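Local coordinates for protein arylesterase (Agrobacterium tumefaciens, PDB 3DCI) that probably hydrolyses ester bonds as an arylesterase-like member of the GDSL (SGNH) hydrolase family, and binds zinc in the crystal, at residues His192-Asp195 with Ala196-Ala200; Arg220-Ala223 with Ala224-Arg227. All blocks are in the same frame, centred on the assembly; numbering follows the deposited sequence.

Contact 1: His192-Asp195 with Ala196-Ala200; sequences HFFD and AGSVA. With ZN (zinc ion), chain D.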
loop_
_atom_site.group_PDB
_atom_site.type_symbol
_atom_site.label_atom_id
_atom_site.label_comp_id
_atom_site.label_asym_id
_atom_site.label_seq_id
_atom_site.Cartn_x
_atom_site.Cartn_y
_atom_site.Cartn_z
ATOM N N HIS A 192 31.623 -4.350 4.756
ATOM C CA HIS A 192 32.265 -3.941 6.002
ATOM C C HIS A 192 31.274 -3.762 7.146
ATOM O O HIS A 192 30.079 -3.502 6.936
ATOM C CB HIS A 192 32.991 -2.617 5.810
ATOM C CG HIS A 192 34.278 -2.751 5.083
ATOM N ND1 HIS A 192 34.336 -2.988 3.729
ATOM C CD2 HIS A 192 35.560 -2.705 5.518
ATOM C CE1 HIS A 192 35.596 -3.060 3.353
ATOM N NE2 HIS A 192 36.360 -2.894 4.419
ATOM N N PHE A 193 31.807 -3.854 8.355
ATOM C CA PHE A 193 30.999 -3.792 9.575
ATOM C C PHE A 193 31.667 -2.907 10.579
ATOM O O PHE A 193 32.882 -2.939 10.722
ATOM C CB PHE A 193 30.812 -5.183 10.178
ATOM C CG PHE A 193 30.290 -5.158 11.575
ATOM C CD1 PHE A 193 28.950 -4.869 11.825
ATOM C CD2 PHE A 193 31.135 -5.383 12.647
ATOM C CE1 PHE A 193 28.471 -4.815 13.149
ATOM C CE2 PHE A 193 30.653 -5.333 13.953
ATOM C CZ PHE A 193 29.341 -5.050 14.195
ATOM N N PHE A 194 30.874 -2.131 11.309
ATOM C CA PHE A 194 31.385 -1.454 12.494
ATOM C C PHE A 194 30.380 -1.557 13.631
ATOM O O PHE A 194 29.180 -1.420 13.404
ATOM C CB PHE A 194 31.683 0.014 12.183
ATOM C CG PHE A 194 32.386 0.740 13.304
ATOM C CD1 PHE A 194 33.752 0.621 13.469
ATOM C CD2 PHE A 194 31.683 1.559 14.167
ATOM C CE1 PHE A 194 34.395 1.286 14.488
ATOM C CE2 PHE A 194 32.336 2.229 15.190
ATOM C CZ PHE A 194 33.670 2.085 15.351
ATOM N N ASP A 195 30.875 -1.825 14.839
ATOM C CA ASP A 195 30.040 -1.834 16.036
ATOM C C ASP A 195 30.068 -0.481 16.748
ATOM O O ASP A 195 31.014 -0.166 17.451
ATOM C CB ASP A 195 30.480 -2.937 16.997
ATOM C CG ASP A 195 29.589 -3.015 18.239
ATOM O OD1 ASP A 195 28.469 -2.431 18.251
ATOM O OD2 ASP A 195 30.007 -3.650 19.213
ATOM N N ALA A 196 29.009 0.318 16.576
ATOM C CA ALA A 196 28.911 1.634 17.236
ATOM C C ALA A 196 28.914 1.509 18.752
ATOM O O ALA A 196 29.306 2.447 19.437
ATOM C CB ALA A 196 27.666 2.398 16.764
ATOM N N GLY A 197 28.491 0.355 19.278
ATOM C CA GLY A 197 28.572 0.074 20.710
ATOM C C GLY A 197 29.987 -0.003 21.265
ATOM O O GLY A 197 30.177 0.063 22.468
ATOM N N SER A 198 30.978 -0.175 20.392
ATOM C CA SER A 198 32.370 -0.246 20.816
ATOM C C SER A 198 32.912 1.125 21.185
ATOM O O SER A 198 33.956 1.200 21.795
ATOM C CB SER A 198 33.258 -0.845 19.711
ATOM O OG SER A 198 33.291 0.020 18.573
ATOM N N VAL A 199 32.230 2.194 20.772
ATOM C CA VAL A 199 32.652 3.566 21.062
ATOM C C VAL A 199 31.601 4.444 21.746
ATOM O O VAL A 199 31.933 5.553 22.174
ATOM C CB VAL A 199 33.136 4.339 19.792
ATOM C CG1 VAL A 199 34.342 3.642 19.144
ATOM C CG2 VAL A 199 31.993 4.560 18.797
ATOM N N ALA A 200 30.366 3.962 21.881
ATOM C CA ALA A 200 29.274 4.781 22.395
ATOM C C ALA A 200 28.336 3.904 23.171
ATOM O O ALA A 200 28.152 2.734 22.815
ATOM C CB ALA A 200 28.505 5.434 21.243
HETATM ZN ZN ZN D . 38.451 -2.894 5.038
#

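Contact 2: Arg220-Ala223 with Ala224-Arg227; sequences RALA and APVR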
loop_
_atom_site.group_PDB
_atom_site.type_symbol
_atom_site.label_atom_id
_atom_site.label_comp_id
_atom_site.label_asym_id
_atom_site.label_seq_id
_atom_site.Cartn_x
_atom_site.Cartn_y
_atom_site.Cartn_z
ATOM N N ARG A 220 33.197 10.362 14.794
ATOM C CA ARG A 220 34.656 10.372 14.841
ATOM C C ARG A 220 35.245 8.986 14.572
ATOM O O ARG A 220 36.174 8.864 13.781
ATOM C CB ARG A 220 35.123 10.923 16.178
ATOM C CG ARG A 220 35.180 12.450 16.157
ATOM C CD ARG A 220 35.023 13.190 17.518
ATOM N NE ARG A 220 35.679 12.625 18.708
ATOM C CZ ARG A 220 36.931 12.158 18.792
ATOM N NH1 ARG A 220 37.370 11.716 19.967
ATOM N NH2 ARG A 220 37.758 12.136 17.740
ATOM N N ALA A 221 34.660 7.964 15.208
ATOM C CA ALA A 221 35.113 6.569 15.107
ATOM C C ALA A 221 34.904 5.992 13.698
ATOM O O ALA A 221 35.696 5.169 13.233
ATOM C CB ALA A 221 34.380 5.689 16.148
ATOM N N LEU A 222 33.854 6.431 13.018
ATOM C CA LEU A 222 33.581 5.956 11.642
ATOM C C LEU A 222 34.537 6.488 10.573
ATOM O O LEU A 222 34.638 5.906 9.498
ATOM C CB LEU A 222 32.131 6.263 11.224
ATOM C CG LEU A 222 31.059 5.409 11.918
ATOM C CD1 LEU A 222 29.671 5.859 11.504
ATOM C CD2 LEU A 222 31.241 3.924 11.580
ATOM N N ALA A 223 35.253 7.562 10.872
ATOM C CA ALA A 223 36.159 8.167 9.917
ATOM C C ALA A 223 37.211 7.148 9.476
ATOM O O ALA A 223 37.505 7.054 8.273
ATOM C CB ALA A 223 36.798 9.424 10.500
ATOM N N ALA A 224 37.711 6.334 10.418
ATOM C CA ALA A 224 38.765 5.352 10.104
ATOM C C ALA A 224 38.337 4.274 9.124
ATOM O O ALA A 224 38.965 4.122 8.071
ATOM C CB ALA A 224 39.360 4.731 11.380
ATOM N N PRO A 225 37.272 3.510 9.451
ATOM C CA PRO A 225 36.816 2.556 8.467
ATOM C C PRO A 225 36.413 3.231 7.152
ATOM O O PRO A 225 36.685 2.686 6.093
ATOM C CB PRO A 225 35.620 1.879 9.150
ATOM C CG PRO A 225 35.217 2.799 10.239
ATOM C CD PRO A 225 36.464 3.456 10.682
ATOM N N VAL A 226 35.792 4.406 7.218
ATOM C CA VAL A 226 35.314 5.082 6.001
ATOM C C VAL A 226 36.508 5.429 5.089
ATOM O O VAL A 226 36.428 5.236 3.878
ATOM C CB VAL A 226 34.383 6.258 6.307
ATOM C CG1 VAL A 226 34.083 7.045 5.053
ATOM C CG2 VAL A 226 33.051 5.742 6.923
ATOM N N ARG A 227 37.638 5.844 5.670
ATOM C CA ARG A 227 38.907 5.944 4.911
ATOM C C ARG A 227 39.435 4.614 4.336
ATOM O O ARG A 227 39.889 4.580 3.185
ATOM C CB ARG A 227 40.006 6.587 5.770
ATOM C CG ARG A 227 39.771 8.048 6.101
ATOM C CD ARG A 227 41.066 8.837 6.432
ATOM N NE ARG A 227 40.720 10.038 7.202
ATOM C CZ ARG A 227 40.552 10.073 8.528
ATOM N NH1 ARG A 227 40.717 8.984 9.279
ATOM N NH2 ARG A 227 40.222 11.213 9.113
HETATM O O HOH W 1 38.458 7.452 13.178
#

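Contact 1: His192-Asp195 with Ala196-Ala200
Phe194 and Asp195 close strand 192-195 and meet the short 3-10 turn 196-198 that follows it. At the start of the strand, His192 binds a zinc ion through NE2 (2.2 Å from ZN), and Asp228 of helix 212-229 is a second ligand. Phe193 lies against helix 178-189. The chi1 of Phe194, -172°, sets CG beside its carbonyl carbon and carries the ring forward alongside the turn; its CZ lies 3.8 Å from Ser198 OG, and Val199 CG1 comes to the ring edge, near the ring plane, 4.2 Å from CZ. Asp195, the last strand residue, supplies both acceptors. Its carboxylate folds forward, and OD1 takes the N-H of Gly197 at 3.0 Å from above the carboxylate plane through a rather bent bond. Its carbonyl oxygen accepts twice from Ser198: from N at 2.9 Å, with the donor well above the carbonyl plane, and from OG at 2.5 Å, a short bond nearly along the C=O axis. With chi1 at 65°, the hydroxyl of Ser198 folds back over its own backbone to reach that oxygen. An Asx turn at Asp195, overlapping a 3-10 turn from Asp195 to Ser198, thus ends this edge strand of the parallel sheet.

Contact 2: Arg220-Ala223 with Ala224-Arg227
The carbonyl oxygens of Leu222 and Ala223 accept from the next turn of helix 212-229: Leu222 O from Val226 N at 3.0 Å, and Ala223 O from Arg227 N at 2.9 Å with an N-H...O angle of 164°. At the two residues just before these donors, Ala224 and Pro225, the pattern breaks. Pro225 has no amide hydrogen to offer Ala221, and its ring fills that place instead, CD lying 3.2 Å from Ala221 O and CG 3.2 Å from Leu222 O. Ala224 N has no bond to the preceding turn either; a water spans the gap, donating to Arg220 O at 2.8 Å and accepting weakly from Ala224 N at 3.1 Å. The carbonyl of Leu222 is closely packed by carbon as well as gripped by an amide, since Val226 CG2, beside its own backbone N, comes within 3.0 Å of Leu222 O. On the outer side Arg227 turns back along the helix. Its CG rests 3.3 Å from Ala223 O, which also lies over one face of the guanidinium, and NH2 makes a weak hydrogen bond to Glu58 O of helix 51-59. Inward, Leu222 and Val226 both lean on Leu151 of strand 149-154, and Val226 also on Leu104 and Ile106 of strand 104-108. The arrangement is that of a proline-kinked helix, with the missing bonds in part replaced by water, whose apolar side packs on the central parallel sheet of an alpha/beta SGNH-type fold.

In the fold
Contact 1 lies at the surface, where an edge strand gives way to a loop, whereas contact 2 is partly buried on the helix that follows in the chain. Their centres are about 10 Å apart and the two touch directly: Phe194 CD2 is 3.5 Å from Leu222 CD2, and Val199 CG1 is 3.6 Å from Ala221 CB. The ring of Phe194, part of contact 1, is thus packed against contact 2. Contact 1 combines one backbone turn bond with bonds from a carboxylate and a hydroxyl; contact 2 has main-chain helix bonds, a proline and a bridging water. The zinc joins the same two elements, through His192 at the start of the strand and Asp228, just beyond 224-227 in the helix.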